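Side-chain contacts in endoglucanase (Clostridium thermocellum, PDB 2YIK), which probably hydrolyses beta-1,4-glucosidic links in cellulose as a family 9 cellulase: residues L289-Q294 with A330-L335; D360-I365 with A403-K408. All blocks are in the same frame, centred on the assembly; numbering follows the deposited sequence.

Interaction 1: residues L289-Q294 with A330-L335; sequences LYLATQ and AEINDL
Leu289 O, on the helix whose Tyr290 and Leu291 meet Ile332, takes two donors from one residue: Thr293 OG1 at 2.7 Å and Thr293 N at 2.9 Å. The helix pair belongs to the (alpha/alpha)6 barrel characteristic of family 9 glycoside hydrolases; the two short segments run in similar directions, at 31°, with axes 10.5 Å apart. The two donors reach Leu289 O from opposite faces of the carbonyl plane, with the hydroxyl tilted 33° from that plane. A threonine suits this last helical turn because its short branched side chain can fold back on a carbonyl that the backbone already uses. Between the helices no hydrogen bond forms, and apolar branches do the work. Ile332 is directed toward the other helix, its beta branch giving each partner a separate carbon: CG2 meets Tyr290 CE2 at 3.6 Å, while CG1 meets Leu291 CD1. Tyr290 CG lies anti to the backbone N (chi1 178°), which swings the ring out to Ile332; its hydroxyl is hydrogen-bonded to Glu296. Next along the Ile332 helix, Asn333 is a ligand of a calcium ion. At the outer margin, exposed Leu335 crosses Leu291 at about a right angle, its CD2 3.9 Å from Leu291 CD1.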
ATOM      1  N   LEU A 289     -14.335   2.291  -7.345  1.00 21.84           N
ATOM      2  CA  LEU A 289     -15.114   3.405  -7.860  1.00 23.21           C
ATOM      3  C   LEU A 289     -16.593   3.036  -7.973  1.00 23.82           C
ATOM      4  O   LEU A 289     -17.457   3.899  -7.825  1.00 22.98           O
ATOM      5  CB  LEU A 289     -14.563   3.869  -9.211  1.00 21.80           C
ATOM      6  CG  LEU A 289     -13.333   4.775  -9.069  1.00 23.55           C
ATOM      7  CD1 LEU A 289     -12.604   4.890 -10.388  1.00 24.31           C
ATOM      8  CD2 LEU A 289     -13.765   6.151  -8.561  1.00 23.51           C
ATOM      9  N   TYR A 290     -16.893   1.761  -8.222  1.00 24.21           N
ATOM     10  CA  TYR A 290     -18.295   1.367  -8.307  1.00 26.12           C
ATOM     11  C   TYR A 290     -18.848   1.408  -6.891  1.00 27.56           C
ATOM     12  O   TYR A 290     -19.968   1.864  -6.663  1.00 27.19           O
ATOM     13  CB  TYR A 290     -18.473  -0.043  -8.873  1.00 25.28           C
ATOM     14  CG  TYR A 290     -19.933  -0.459  -8.919  1.00 25.73           C
ATOM     15  CD1 TYR A 290     -20.781  -0.015  -9.939  1.00 25.75           C
ATOM     16  CD2 TYR A 290     -20.488  -1.238  -7.900  1.00 25.94           C
ATOM     17  CE1 TYR A 290     -22.146  -0.334  -9.940  1.00 26.05           C
ATOM     18  CE2 TYR A 290     -21.842  -1.562  -7.892  1.00 25.62           C
ATOM     19  CZ  TYR A 290     -22.665  -1.109  -8.913  1.00 27.35           C
ATOM     20  OH  TYR A 290     -23.999  -1.444  -8.896  1.00 30.37           O
ATOM     21  N   LEU A 291     -18.043   0.942  -5.939  1.00 27.48           N
ATOM     22  CA  LEU A 291     -18.437   0.931  -4.537  1.00 27.78           C
ATOM     23  C   LEU A 291     -18.733   2.362  -4.080  1.00 27.82           C
ATOM     24  O   LEU A 291     -19.677   2.606  -3.329  1.00 26.72           O
ATOM     25  CB  LEU A 291     -17.308   0.315  -3.698  1.00 29.83           C
ATOM     26  CG  LEU A 291     -17.623  -0.401  -2.379  1.00 31.39           C
ATOM     27  CD1 LEU A 291     -18.755  -1.398  -2.576  1.00 30.81           C
ATOM     28  CD2 LEU A 291     -16.362  -1.119  -1.879  1.00 32.66           C
ATOM     29  N   ALA A 292     -17.936   3.308  -4.563  1.00 25.43           N
ATOM     30  CA  ALA A 292     -18.090   4.709  -4.198  1.00 27.82           C
ATOM     31  C   ALA A 292     -19.216   5.453  -4.902  1.00 29.76           C
ATOM     32  O   ALA A 292     -19.846   6.335  -4.323  1.00 28.50           O
ATOM     33  CB  ALA A 292     -16.768   5.453  -4.436  1.00 26.82           C
ATOM     34  N   THR A 293     -19.488   5.083  -6.147  1.00 30.63           N
ATOM     35  CA  THR A 293     -20.497   5.803  -6.949  1.00 31.36           C
ATOM     36  C   THR A 293     -21.776   5.114  -7.430  1.00 32.79           C
ATOM     37  O   THR A 293     -22.783   5.785  -7.705  1.00 32.78           O
ATOM     38  CB  THR A 293     -19.853   6.359  -8.279  1.00 29.78           C
ATOM     39  OG1 THR A 293     -19.359   5.262  -9.078  1.00 30.33           O
ATOM     40  CG2 THR A 293     -18.700   7.304  -7.984  1.00 30.53           C
ATOM     41  N   GLN A 294     -21.736   3.784  -7.448  1.00 32.14           N
ATOM     42  CA  GLN A 294     -22.752   2.866  -8.009  1.00 33.12           C
ATOM     43  C   GLN A 294     -23.060   3.177  -9.499  1.00 32.06           C
ATOM     44  O   GLN A 294     -24.111   2.813 -10.048  1.00 32.40           O
ATOM     45  CB  GLN A 294     -24.023   2.701  -7.090  1.00 35.11           C
ATOM     46  CG  GLN A 294     -23.628   2.135  -5.704  1.00 39.89           C
ATOM     47  CD  GLN A 294     -23.625   3.218  -4.648  1.00 44.54           C
ATOM     48  OE1 GLN A 294     -24.656   3.486  -4.012  1.00 48.31           O
ATOM     49  NE2 GLN A 294     -22.483   3.894  -4.486  1.00 47.75           N
ATOM     50  N   ALA A 330     -16.595  -9.117  -4.815  1.00 22.25           N
ATOM     51  CA  ALA A 330     -17.465 -10.023  -4.080  1.00 22.40           C
ATOM     52  C   ALA A 330     -18.328  -9.244  -3.083  1.00 22.21           C
ATOM     53  O   ALA A 330     -19.508  -9.555  -2.905  1.00 22.43           O
ATOM     54  CB  ALA A 330     -16.641 -11.077  -3.358  1.00 20.69           C
ATOM     55  N   GLU A 331     -17.741  -8.243  -2.431  1.00 21.35           N
ATOM     56  CA  GLU A 331     -18.490  -7.433  -1.475  1.00 23.23           C
ATOM     57  C   GLU A 331     -19.544  -6.631  -2.234  1.00 23.43           C
ATOM     58  O   GLU A 331     -20.635  -6.411  -1.734  1.00 24.62           O
ATOM     59  CB  GLU A 331     -17.552  -6.495  -0.705  1.00 22.17           C
ATOM     60  CG  GLU A 331     -16.554  -7.235   0.175  1.00 24.32           C
ATOM     61  CD  GLU A 331     -15.587  -6.324   0.922  1.00 26.70           C
ATOM     62  OE1 GLU A 331     -15.862  -5.117   1.080  1.00 26.17           O
ATOM     63  OE2 GLU A 331     -14.539  -6.833   1.366  1.00 26.81           O
ATOM     64  N   ILE A 332     -19.209  -6.204  -3.447  1.00 23.48           N
ATOM     65  CA  ILE A 332     -20.133  -5.449  -4.282  1.00 24.20           C
ATOM     66  C   ILE A 332     -21.322  -6.347  -4.623  1.00 24.91           C
ATOM     67  O   ILE A 332     -22.479  -5.921  -4.581  1.00 23.34           O
ATOM     68  CB  ILE A 332     -19.426  -4.979  -5.576  1.00 23.77           C
ATOM     69  CG1 ILE A 332     -18.560  -3.755  -5.260  1.00 23.37           C
ATOM     70  CG2 ILE A 332     -20.445  -4.697  -6.680  1.00 23.94           C
ATOM     71  CD1 ILE A 332     -17.621  -3.365  -6.372  1.00 23.41           C
ATOM     72  N   ASN A 333     -21.026  -7.601  -4.946  1.00 24.15           N
ATOM     73  CA  ASN A 333     -22.068  -8.549  -5.280  1.00 23.54           C
ATOM     74  C   ASN A 333     -22.971  -8.825  -4.086  1.00 24.13           C
ATOM     75  O   ASN A 333     -24.187  -8.923  -4.237  1.00 23.98           O
ATOM     76  CB  ASN A 333     -21.476  -9.868  -5.761  1.00 24.91           C
ATOM     77  CG  ASN A 333     -22.545 -10.887  -6.059  1.00 24.77           C
ATOM     78  OD1 ASN A 333     -22.708 -11.876  -5.342  1.00 25.12           O
ATOM     79  ND2 ASN A 333     -23.298 -10.633  -7.110  1.00 21.98           N
ATOM     80  N   ASP A 334     -22.373  -8.962  -2.904  1.00 23.53           N
ATOM     81  CA  ASP A 334     -23.139  -9.231  -1.690  1.00 24.59           C
ATOM     82  C   ASP A 334     -24.060  -8.067  -1.357  1.00 26.19           C
ATOM     83  O   ASP A 334     -25.204  -8.260  -0.954  1.00 27.37           O
ATOM     84  CB  ASP A 334     -22.210  -9.473  -0.494  1.00 24.53           C
ATOM     85  CG  ASP A 334     -21.522 -10.833  -0.539  1.00 26.97           C
ATOM     86  OD1 ASP A 334     -21.956 -11.714  -1.313  1.00 26.35           O
ATOM     87  OD2 ASP A 334     -20.549 -11.022   0.226  1.00 29.18           O
ATOM     88  N   LEU A 335     -23.537  -6.862  -1.536  1.00 25.82           N
ATOM     89  CA  LEU A 335     -24.245  -5.622  -1.251  1.00 28.10           C
ATOM     90  C   LEU A 335     -25.423  -5.306  -2.176  1.00 29.32           C
ATOM     91  O   LEU A 335     -26.507  -4.927  -1.722  1.00 29.26           O
ATOM     92  CB  LEU A 335     -23.247  -4.466  -1.342  1.00 29.51           C
ATOM     93  CG  LEU A 335     -22.946  -3.502  -0.195  1.00 32.01           C
ATOM     94  CD1 LEU A 335     -23.079  -4.175   1.156  1.00 32.00           C
ATOM     95  CD2 LEU A 335     -21.537  -2.963  -0.412  1.00 31.03           C
TER

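Interaction 2: residues D360-I365 with A403-K408; sequences DFWKPI and ALVYDK
The CA atoms of Ile365 and Tyr406 come within 7.9 Å of each other where a type I turn, Asp360 to Lys363, leads into helix 363-373 and passes the last turns of helix 392-408. Trp362, inside that turn, carries most of the contact from its side, and Tyr406 answers from the other. Their rings form an offset edge-to-face pair: the edge of the tyrosine is directed at the face of the indole six-membered ring, with centroids 5.4 Å apart and planes at 77°. The closest atoms are Trp362 CE3 and Tyr406 CD2, at 3.7 Å. Tyr406 reaches so far because its CG stands anti to the backbone N (chi1 -177°), carrying the ring away from its own helix and across to the turn. The same CD2 also meets Ile365 CG2 at 3.8 Å, so one tyrosine carbon serves both an aromatic and a branched aliphatic neighbour. Val405 CG1 lies at the indole rim, near the ring plane, 4.4 Å from Trp362 CH2. A bulky aromatic suits position 362, since one indole can offer a face to tyrosine and an edge to valine. Asp360 steadies the turn beneath it: OD1 accepts from Trp362 N at 3.0 Å, a capping bond bent to 145°. Beyond the two segments, His410 stacks on Tyr406 and stands edge-to-face with Trp362, enlarging the aromatic cluster. The indole N-H, buried with its ring, is hydrogen-bonded to Asp334 on helix 322-336. The chemistry is thus that of a slightly positive C-H edge against an electron-rich indole face, an attraction that the carboxylate at NE1 would probably strengthen, while also helping to fix the rotation of the tryptophan.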
ATOM      1  N   ASP A 360     -18.840 -17.505  -8.908  1.00 26.62           N
ATOM      2  CA  ASP A 360     -19.198 -17.140  -7.545  1.00 26.02           C
ATOM      3  C   ASP A 360     -18.067 -16.201  -7.166  1.00 25.92           C
ATOM      4  O   ASP A 360     -16.917 -16.621  -7.019  1.00 25.73           O
ATOM      5  CB  ASP A 360     -19.234 -18.369  -6.625  1.00 27.05           C
ATOM      6  CG  ASP A 360     -19.498 -18.008  -5.160  1.00 30.16           C
ATOM      7  OD1 ASP A 360     -19.164 -16.884  -4.726  1.00 30.82           O
ATOM      8  OD2 ASP A 360     -20.028 -18.865  -4.423  1.00 33.31           O
ATOM      9  N   PHE A 361     -18.394 -14.924  -7.026  1.00 25.16           N
ATOM     10  CA  PHE A 361     -17.386 -13.922  -6.725  1.00 24.59           C
ATOM     11  C   PHE A 361     -16.458 -14.202  -5.541  1.00 23.23           C
ATOM     12  O   PHE A 361     -15.303 -13.795  -5.574  1.00 22.43           O
ATOM     13  CB  PHE A 361     -18.051 -12.540  -6.634  1.00 23.43           C
ATOM     14  CG  PHE A 361     -18.493 -12.005  -7.981  1.00 24.63           C
ATOM     15  CD1 PHE A 361     -17.550 -11.663  -8.949  1.00 24.58           C
ATOM     16  CD2 PHE A 361     -19.848 -11.904  -8.305  1.00 24.75           C
ATOM     17  CE1 PHE A 361     -17.946 -11.236 -10.220  1.00 25.36           C
ATOM     18  CE2 PHE A 361     -20.255 -11.476  -9.577  1.00 24.23           C
ATOM     19  CZ  PHE A 361     -19.299 -11.143 -10.534  1.00 24.23           C
ATOM     20  N   TRP A 362     -16.933 -14.907  -4.519  1.00 23.16           N
ATOM     21  CA  TRP A 362     -16.071 -15.236  -3.378  1.00 24.31           C
ATOM     22  C   TRP A 362     -15.231 -16.503  -3.601  1.00 25.54           C
ATOM     23  O   TRP A 362     -14.240 -16.723  -2.900  1.00 25.76           O
ATOM     24  CB  TRP A 362     -16.894 -15.431  -2.100  1.00 22.41           C
ATOM     25  CG  TRP A 362     -17.234 -14.169  -1.367  1.00 24.09           C
ATOM     26  CD1 TRP A 362     -18.486 -13.701  -1.089  1.00 21.75           C
ATOM     27  CD2 TRP A 362     -16.317 -13.222  -0.794  1.00 23.17           C
ATOM     28  NE1 TRP A 362     -18.407 -12.526  -0.383  1.00 23.02           N
ATOM     29  CE2 TRP A 362     -17.085 -12.204  -0.189  1.00 22.62           C
ATOM     30  CE3 TRP A 362     -14.915 -13.127  -0.741  1.00 25.38           C
ATOM     31  CZ2 TRP A 362     -16.514 -11.111   0.470  1.00 23.62           C
ATOM     32  CZ3 TRP A 362     -14.338 -12.036  -0.085  1.00 23.04           C
ATOM     33  CH2 TRP A 362     -15.141 -11.043   0.509  1.00 25.32           C
ATOM     34  N   LYS A 363     -15.621 -17.330  -4.570  1.00 25.58           N
ATOM     35  CA  LYS A 363     -14.920 -18.586  -4.833  1.00 26.84           C
ATOM     36  C   LYS A 363     -13.424 -18.437  -5.114  1.00 26.38           C
ATOM     37  O   LYS A 363     -12.617 -19.205  -4.589  1.00 27.13           O
ATOM     38  CB  LYS A 363     -15.614 -19.353  -5.972  1.00 28.96           C
ATOM     39  CG  LYS A 363     -15.062 -20.748  -6.233  1.00 32.91           C
ATOM     40  CD  LYS A 363     -14.993 -21.571  -4.953  1.00 37.87           C
ATOM     41  CE  LYS A 363     -14.645 -23.034  -5.231  1.00 41.12           C
ATOM     42  NZ  LYS A 363     -14.668 -23.815  -3.960  1.00 43.32           N
ATOM     43  N   PRO A 364     -13.024 -17.452  -5.934  1.00 25.83           N
ATOM     44  CA  PRO A 364     -11.584 -17.332  -6.182  1.00 25.40           C
ATOM     45  C   PRO A 364     -10.774 -17.084  -4.908  1.00 25.32           C
ATOM     46  O   PRO A 364      -9.630 -17.531  -4.791  1.00 25.62           O
ATOM     47  CB  PRO A 364     -11.500 -16.162  -7.157  1.00 25.46           C
ATOM     48  CG  PRO A 364     -12.784 -16.281  -7.922  1.00 25.34           C
ATOM     49  CD  PRO A 364     -13.782 -16.546  -6.815  1.00 25.09           C
ATOM     50  N   ILE A 365     -11.368 -16.369  -3.957  1.00 24.67           N
ATOM     51  CA  ILE A 365     -10.690 -16.075  -2.704  1.00 24.02           C
ATOM     52  C   ILE A 365     -10.778 -17.268  -1.754  1.00 24.06           C
ATOM     53  O   ILE A 365      -9.890 -17.479  -0.930  1.00 23.40           O
ATOM     54  CB  ILE A 365     -11.274 -14.790  -2.053  1.00 24.73           C
ATOM     55  CG1 ILE A 365     -10.669 -13.550  -2.732  1.00 23.22           C
ATOM     56  CG2 ILE A 365     -11.024 -14.786  -0.547  1.00 20.64           C
ATOM     57  CD1 ILE A 365      -9.156 -13.443  -2.585  1.00 26.68           C
ATOM     58  N   ALA A 403      -7.798 -13.339   4.694  1.00 23.62           N
ATOM     59  CA  ALA A 403      -8.468 -14.335   5.524  1.00 23.12           C
ATOM     60  C   ALA A 403      -9.478 -13.684   6.476  1.00 24.36           C
ATOM     61  O   ALA A 403     -10.600 -14.167   6.633  1.00 22.97           O
ATOM     62  CB  ALA A 403      -7.437 -15.121   6.323  1.00 23.17           C
ATOM     63  N   LEU A 404      -9.066 -12.585   7.104  1.00 23.79           N
ATOM     64  CA  LEU A 404      -9.909 -11.867   8.054  1.00 24.70           C
ATOM     65  C   LEU A 404     -11.064 -11.126   7.372  1.00 24.67           C
ATOM     66  O   LEU A 404     -12.149 -11.010   7.932  1.00 24.26           O
ATOM     67  CB  LEU A 404      -9.036 -10.912   8.871  1.00 21.73           C
ATOM     68  CG  LEU A 404      -7.983 -11.699   9.672  1.00 21.40           C
ATOM     69  CD1 LEU A 404      -6.789 -10.824  10.008  1.00 18.77           C
ATOM     70  CD2 LEU A 404      -8.635 -12.260  10.928  1.00 18.92           C
ATOM     71  N   VAL A 405     -10.827 -10.637   6.158  1.00 25.58           N
ATOM     72  CA  VAL A 405     -11.868  -9.948   5.406  1.00 24.74           C
ATOM     73  C   VAL A 405     -12.938 -10.966   4.969  1.00 25.85           C
ATOM     74  O   VAL A 405     -14.138 -10.682   5.001  1.00 25.04           O
ATOM     75  CB  VAL A 405     -11.273  -9.233   4.160  1.00 24.87           C
ATOM     76  CG1 VAL A 405     -12.383  -8.863   3.176  1.00 21.82           C
ATOM     77  CG2 VAL A 405     -10.522  -7.983   4.600  1.00 23.01           C
ATOM     78  N   TYR A 406     -12.498 -12.158   4.575  1.00 25.35           N
ATOM     79  CA  TYR A 406     -13.430 -13.200   4.148  1.00 25.63           C
ATOM     80  C   TYR A 406     -14.350 -13.588   5.305  1.00 26.18           C
ATOM     81  O   TYR A 406     -15.569 -13.693   5.132  1.00 25.19           O
ATOM     82  CB  TYR A 406     -12.679 -14.448   3.672  1.00 24.40           C
ATOM     83  CG  TYR A 406     -13.585 -15.543   3.150  1.00 23.19           C
ATOM     84  CD1 TYR A 406     -14.182 -16.457   4.018  1.00 24.26           C
ATOM     85  CD2 TYR A 406     -13.856 -15.658   1.789  1.00 21.89           C
ATOM     86  CE1 TYR A 406     -15.027 -17.456   3.543  1.00 24.25           C
ATOM     87  CE2 TYR A 406     -14.693 -16.654   1.301  1.00 21.80           C
ATOM     88  CZ  TYR A 406     -15.274 -17.551   2.182  1.00 25.04           C
ATOM     89  OH  TYR A 406     -16.083 -18.559   1.705  1.00 24.58           O
ATOM     90  N   ASP A 407     -13.770 -13.800   6.484  1.00 25.23           N
ATOM     91  CA  ASP A 407     -14.572 -14.180   7.639  1.00 26.33           C
ATOM     92  C   ASP A 407     -15.524 -13.069   8.053  1.00 27.26           C
ATOM     93  O   ASP A 407     -16.654 -13.342   8.468  1.00 27.34           O
ATOM     94  CB  ASP A 407     -13.680 -14.585   8.822  1.00 25.30           C
ATOM     95  CG  ASP A 407     -13.109 -15.995   8.668  1.00 27.22           C
ATOM     96  OD1 ASP A 407     -13.442 -16.661   7.664  1.00 24.26           O
ATOM     97  OD2 ASP A 407     -12.333 -16.439   9.544  1.00 28.46           O
ATOM     98  N   LYS A 408     -15.075 -11.822   7.937  1.00 26.14           N
ATOM     99  CA  LYS A 408     -15.933 -10.710   8.302  1.00 26.30           C
ATOM    100  C   LYS A 408     -17.194 -10.748   7.448  1.00 27.95           C
ATOM    101  O   LYS A 408     -18.305 -10.562   7.949  1.00 25.84           O
ATOM    102  CB  LYS A 408     -15.238  -9.367   8.088  1.00 26.58           C
ATOM    103  CG  LYS A 408     -16.181  -8.186   8.297  1.00 27.67           C
ATOM    104  CD  LYS A 408     -15.578  -6.865   7.842  1.00 28.39           C
ATOM    105  CE  LYS A 408     -16.656  -5.777   7.775  1.00 32.08           C
ATOM    106  NZ  LYS A 408     -16.158  -4.509   7.168  1.00 33.23           N
TER

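How the interactions relate
Both segments of 289-294/330-335 precede those of 360-365/403-408 in the sequence, and the centres of the two contacts lie 15 Å apart on the same side of the centre of the chain. Helix 322-336 joins them. While Ile332 and Leu335 serve helix 279-293, other residues of segment 330-335 touch both halves of interaction 2: Ala330 CB packs 3.4 Å from Trp362 CD2, and Glu331 OE2 lies 3.5 Å from Val405 CG1. Small Ala330 lets the indole come close. Helices 279-293, 322-336 and 392-408, with the turn into 363-373, are therefore tied into one run of side-chain contacts within the (alpha/alpha)6 barrel, away from the predicted active-site His451.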